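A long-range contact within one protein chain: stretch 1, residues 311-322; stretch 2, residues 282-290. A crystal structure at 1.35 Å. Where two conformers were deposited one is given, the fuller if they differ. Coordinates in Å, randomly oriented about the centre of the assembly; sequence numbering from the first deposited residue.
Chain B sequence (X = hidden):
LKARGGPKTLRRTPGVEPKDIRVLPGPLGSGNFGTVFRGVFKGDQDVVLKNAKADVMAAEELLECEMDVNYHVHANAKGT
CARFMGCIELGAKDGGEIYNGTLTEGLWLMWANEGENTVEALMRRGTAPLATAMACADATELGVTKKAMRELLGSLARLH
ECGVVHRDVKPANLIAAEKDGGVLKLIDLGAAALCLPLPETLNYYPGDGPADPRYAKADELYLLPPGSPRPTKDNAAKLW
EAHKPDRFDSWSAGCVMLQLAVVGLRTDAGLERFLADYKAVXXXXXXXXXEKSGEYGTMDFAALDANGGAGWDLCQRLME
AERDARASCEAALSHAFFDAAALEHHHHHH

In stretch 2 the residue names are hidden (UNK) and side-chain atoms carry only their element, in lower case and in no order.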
# COMPACT_ATOMS: atom_id res chain seq x y z
N GLY B 311 28.43 7.69 -21.06
CA GLY B 311 27.20 7.54 -20.25
C GLY B 311 26.18 6.66 -20.95
O GLY B 311 25.52 5.83 -20.31
N TRP B 312 25.99 6.84 -22.26
CA TRP B 312 25.15 5.89 -23.00
C TRP B 312 25.64 4.47 -22.79
O TRP B 312 24.82 3.54 -22.67
CB TRP B 312 25.14 6.18 -24.49
CG TRP B 312 24.35 7.39 -24.87
CD1 TRP B 312 24.80 8.55 -25.46
CD2 TRP B 312 22.89 7.52 -24.80
NE1 TRP B 312 23.74 9.36 -25.79
CE2 TRP B 312 22.57 8.83 -25.36
CE3 TRP B 312 21.87 6.71 -24.31
CZ2 TRP B 312 21.26 9.29 -25.44
CZ3 TRP B 312 20.55 7.18 -24.41
CH2 TRP B 312 20.25 8.44 -24.97
N ASP B 313 26.95 4.24 -22.89
CA ASP B 313 27.45 2.90 -22.78
C ASP B 313 27.14 2.34 -21.39
O ASP B 313 26.80 1.17 -21.27
CB ASP B 313 28.97 2.81 -23.05
CG ASP B 313 29.41 1.36 -23.20
OD1 ASP B 313 30.03 0.82 -22.26
OD2 ASP B 313 29.08 0.72 -24.23
N LEU B 314 27.31 3.14 -20.34
CA LEU B 314 27.07 2.62 -18.98
C LEU B 314 25.59 2.32 -18.78
O LEU B 314 25.21 1.30 -18.18
CB LEU B 314 27.56 3.63 -17.93
CG LEU B 314 27.28 3.23 -16.47
CD1 LEU B 314 27.78 1.83 -16.11
CD2 LEU B 314 27.80 4.31 -15.52
N CYS B 315 24.73 3.19 -19.27
CA CYS B 315 23.29 2.89 -19.30
C CYS B 315 23.04 1.57 -20.01
O CYS B 315 22.28 0.75 -19.52
CB CYS B 315 22.47 4.00 -19.96
SG CYS B 315 22.27 5.48 -18.95
N GLN B 316 23.63 1.35 -21.19
CA GLN B 316 23.44 0.09 -21.91
C GLN B 316 23.86 -1.10 -21.03
O GLN B 316 23.17 -2.13 -20.96
CB GLN B 316 24.24 0.05 -23.22
CG GLN B 316 24.12 -1.31 -23.94
CD GLN B 316 22.71 -1.53 -24.43
OE1 GLN B 316 21.84 -2.07 -23.73
NE2 GLN B 316 22.47 -1.09 -25.65
N ARG B 317 24.99 -0.96 -20.34
CA ARG B 317 25.47 -2.04 -19.46
C ARG B 317 24.50 -2.36 -18.32
O ARG B 317 24.23 -3.52 -18.04
CB ARG B 317 26.83 -1.66 -18.80
CG ARG B 317 28.00 -1.42 -19.76
CD ARG B 317 28.28 -2.73 -20.42
NE ARG B 317 28.67 -3.76 -19.43
CZ ARG B 317 28.04 -4.92 -19.26
NH1 ARG B 317 27.04 -5.29 -20.05
NH2 ARG B 317 28.46 -5.76 -18.32
N LEU B 318 23.99 -1.31 -17.69
CA LEU B 318 23.07 -1.50 -16.57
C LEU B 318 21.68 -1.95 -17.02
O LEU B 318 20.89 -2.41 -16.19
CB LEU B 318 22.93 -0.16 -15.82
CG LEU B 318 24.18 0.25 -14.97
CD1 LEU B 318 24.04 1.66 -14.47
CD2 LEU B 318 24.36 -0.72 -13.78
N MET B 319 21.36 -1.76 -18.30
CA MET B 319 19.99 -1.97 -18.81
C MET B 319 19.95 -2.97 -19.96
O MET B 319 19.02 -2.93 -20.80
CB MET B 319 19.35 -0.62 -19.13
CG MET B 319 19.37 0.33 -17.93
SD MET B 319 18.50 1.87 -18.16
CE MET B 319 16.82 1.27 -17.98
N GLU B 320 20.89 -3.90 -19.98
CA GLU B 320 20.79 -4.95 -21.00
C GLU B 320 19.48 -5.73 -20.79
O GLU B 320 19.08 -6.00 -19.64
CB GLU B 320 21.97 -5.93 -20.91
CG GLU B 320 23.27 -5.45 -21.51
CD GLU B 320 23.17 -5.39 -23.03
OE1 GLU B 320 22.27 -6.01 -23.66
OE2 GLU B 320 24.12 -4.86 -23.63
N ALA B 321 18.86 -6.16 -21.88
CA ALA B 321 17.60 -6.89 -21.79
C ALA B 321 17.74 -8.18 -21.00
O ALA B 321 16.89 -8.54 -20.18
CB ALA B 321 17.07 -7.16 -23.19
N GLU B 322 18.86 -8.89 -21.22
CA GLU B 322 19.14 -10.17 -20.58
C GLU B 322 19.96 -9.98 -19.33
O GLU B 322 21.01 -9.35 -19.38
CB GLU B 322 19.87 -11.09 -21.56
CG GLU B 322 19.05 -11.44 -22.77
CD GLU B 322 17.87 -12.31 -22.43
OE1 GLU B 322 17.99 -13.08 -21.44
OE2 GLU B 322 16.86 -12.27 -23.17
N UNK B 282 14.61 -2.74 -29.18
CA UNK B 282 15.23 -3.98 -28.75
C UNK B 282 16.22 -3.74 -27.62
O UNK B 282 17.21 -4.46 -27.53
N UNK B 283 15.93 -2.80 -26.73
CA UNK B 283 16.81 -2.49 -25.59
C UNK B 283 18.25 -2.24 -26.01
O UNK B 283 19.20 -2.73 -25.37
c UNK B 283 14.76 -3.35 -23.08
c UNK B 283 13.49 -5.48 -24.38
c UNK B 283 12.85 -4.83 -23.35
c UNK B 283 15.40 -4.02 -24.13
c UNK B 283 13.48 -3.77 -22.69
c UNK B 283 16.79 -3.63 -24.57
c UNK B 283 14.74 -5.08 -24.77
o UNK B 283 11.60 -5.26 -22.99
N UNK B 284 18.40 -1.43 -27.06
CA UNK B 284 19.67 -1.21 -27.73
C UNK B 284 19.81 0.30 -27.74
O UNK B 284 19.09 1.04 -28.45
c UNK B 284 20.88 -1.59 -29.96
o UNK B 284 21.09 -2.36 -30.92
o UNK B 284 21.62 -0.62 -29.73
c UNK B 284 19.60 -1.81 -29.15
N UNK B 285 20.71 0.78 -26.89
CA UNK B 285 20.93 2.20 -26.73
C UNK B 285 21.38 2.89 -28.05
O UNK B 285 20.95 3.99 -28.36
c UNK B 285 21.25 2.19 -24.20
c UNK B 285 22.75 3.62 -25.62
c UNK B 285 21.92 2.36 -25.55
N UNK B 286 22.23 2.24 -28.84
CA UNK B 286 22.68 2.81 -30.11
C UNK B 286 21.57 2.87 -31.14
O UNK B 286 21.46 3.86 -31.87
n UNK B 286 26.12 1.50 -29.85
c UNK B 286 25.13 2.37 -29.77
c UNK B 286 23.90 2.07 -30.63
o UNK B 286 25.17 3.37 -29.04
N UNK B 287 20.66 1.91 -31.05
CA UNK B 287 19.46 1.95 -31.89
C UNK B 287 18.51 3.06 -31.45
O UNK B 287 17.94 3.77 -32.28
c UNK B 287 18.79 0.61 -31.94
N UNK B 288 18.43 3.30 -30.14
CA UNK B 288 17.67 4.44 -29.68
C UNK B 288 18.24 5.75 -30.23
O UNK B 288 17.49 6.60 -30.74
c UNK B 288 17.09 8.09 -27.04
c UNK B 288 15.57 5.83 -27.47
c UNK B 288 15.72 8.14 -26.89
c UNK B 288 14.97 7.00 -27.07
c UNK B 288 17.60 4.50 -28.15
c UNK B 288 17.71 6.91 -27.42
c UNK B 288 16.95 5.76 -27.66
N UNK B 289 19.56 5.91 -30.09
CA UNK B 289 20.24 7.12 -30.56
C UNK B 289 20.05 7.32 -32.06
O UNK B 289 19.72 8.43 -32.48
n UNK B 289 26.08 5.97 -28.18
n UNK B 289 24.34 7.44 -28.63
c UNK B 289 21.73 7.11 -30.18
c UNK B 289 21.93 7.05 -28.68
c UNK B 289 25.64 7.19 -28.47
n UNK B 289 26.49 8.19 -28.57
c UNK B 289 23.29 6.45 -28.40
N UNK B 290 20.18 6.25 -32.85
CA UNK B 290 20.12 6.30 -34.32
C UNK B 290 18.70 6.45 -34.83
O UNK B 290 18.48 7.23 -35.75
O HOH W 1 19.81 -5.25 -24.40

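Position 282 has no side-chain atoms at all, so it is glycine; its phi of 81° is a value that favours this residue, and Gly282 leads the chain into the turn before the helix.

Position 283 carries one carbon, then a ring of six carbons bearing one oxygen, which is tyrosine. Its CA-to-CB bond points toward stretch 1, and Tyr283 CD2 lies 3.5 Å from Ala321 CB, a small methyl group against a broad ring. The backbone oxygen of Tyr283 accepts from a water at 2.8 Å; the same water donates to Glu320 OE1 and accepts from Ala321 N, so it ties the two loops together.

Position 284 has two carbons, the second carrying two oxygens: a carboxylate on a short stem, hence aspartate. It points away from stretch 1 and serves its own helix instead. As N-cap, Asp284 OD1 accepts from the N atom of residue 287 at 3.0 Å, satisfying an amide that the first helical turn leaves without a backbone acceptor.

Position 285 shows one carbon branching to two more, which is valine. This compact apolar group is buried, with Val285 CG1 3.5 Å from Trp312 CE3, while its backbone comes up to the side chain of Gln316.

Position 286 has two carbons, the second bearing two further atoms, one oxygen and one nitrogen: asparagine. Exposed and sideways, Asn286 makes no contact with stretch 1. Position 287, a single carbon out of reach of stretch 1, is alanine, and Ala287 N is the amide that Asp284 caps.

Position 288 is one carbon followed by a six-carbon ring without oxygen, so phenylalanine. Phe288 CE2 approaches Trp312 CH2 at 3.8 Å, the two rings meeting obliquely at 39°; a purely apolar ring suits this buried site.

Position 289 runs through three carbons and a nitrogen to a carbon bearing two more nitrogens, the guanidinium of arginine. It lies flat on Trp312, centres 3.9 Å apart, while Arg289 CD sits 3.7 Å above the centroid of the indole five-membered ring. Arg289 NH1 also donates to Asn286 OD1 at 2.9 Å, a bond that helps hold the group in place.

Position 290 again lacks side-chain atoms; Gly290 is exposed and out of reach of stretch 1.

The contact centres on Trp312, whose indole meets Val285, Phe288 and Arg289 on the neighbouring helix. Toward the other end, Ala321 packs on Tyr283 beside the bridging water. Packing, stacking and water thus join helices whose directions differ by 131°, burying 481 Å² in all.

Stretch 2, residues 282-290: GYDVNAFRG
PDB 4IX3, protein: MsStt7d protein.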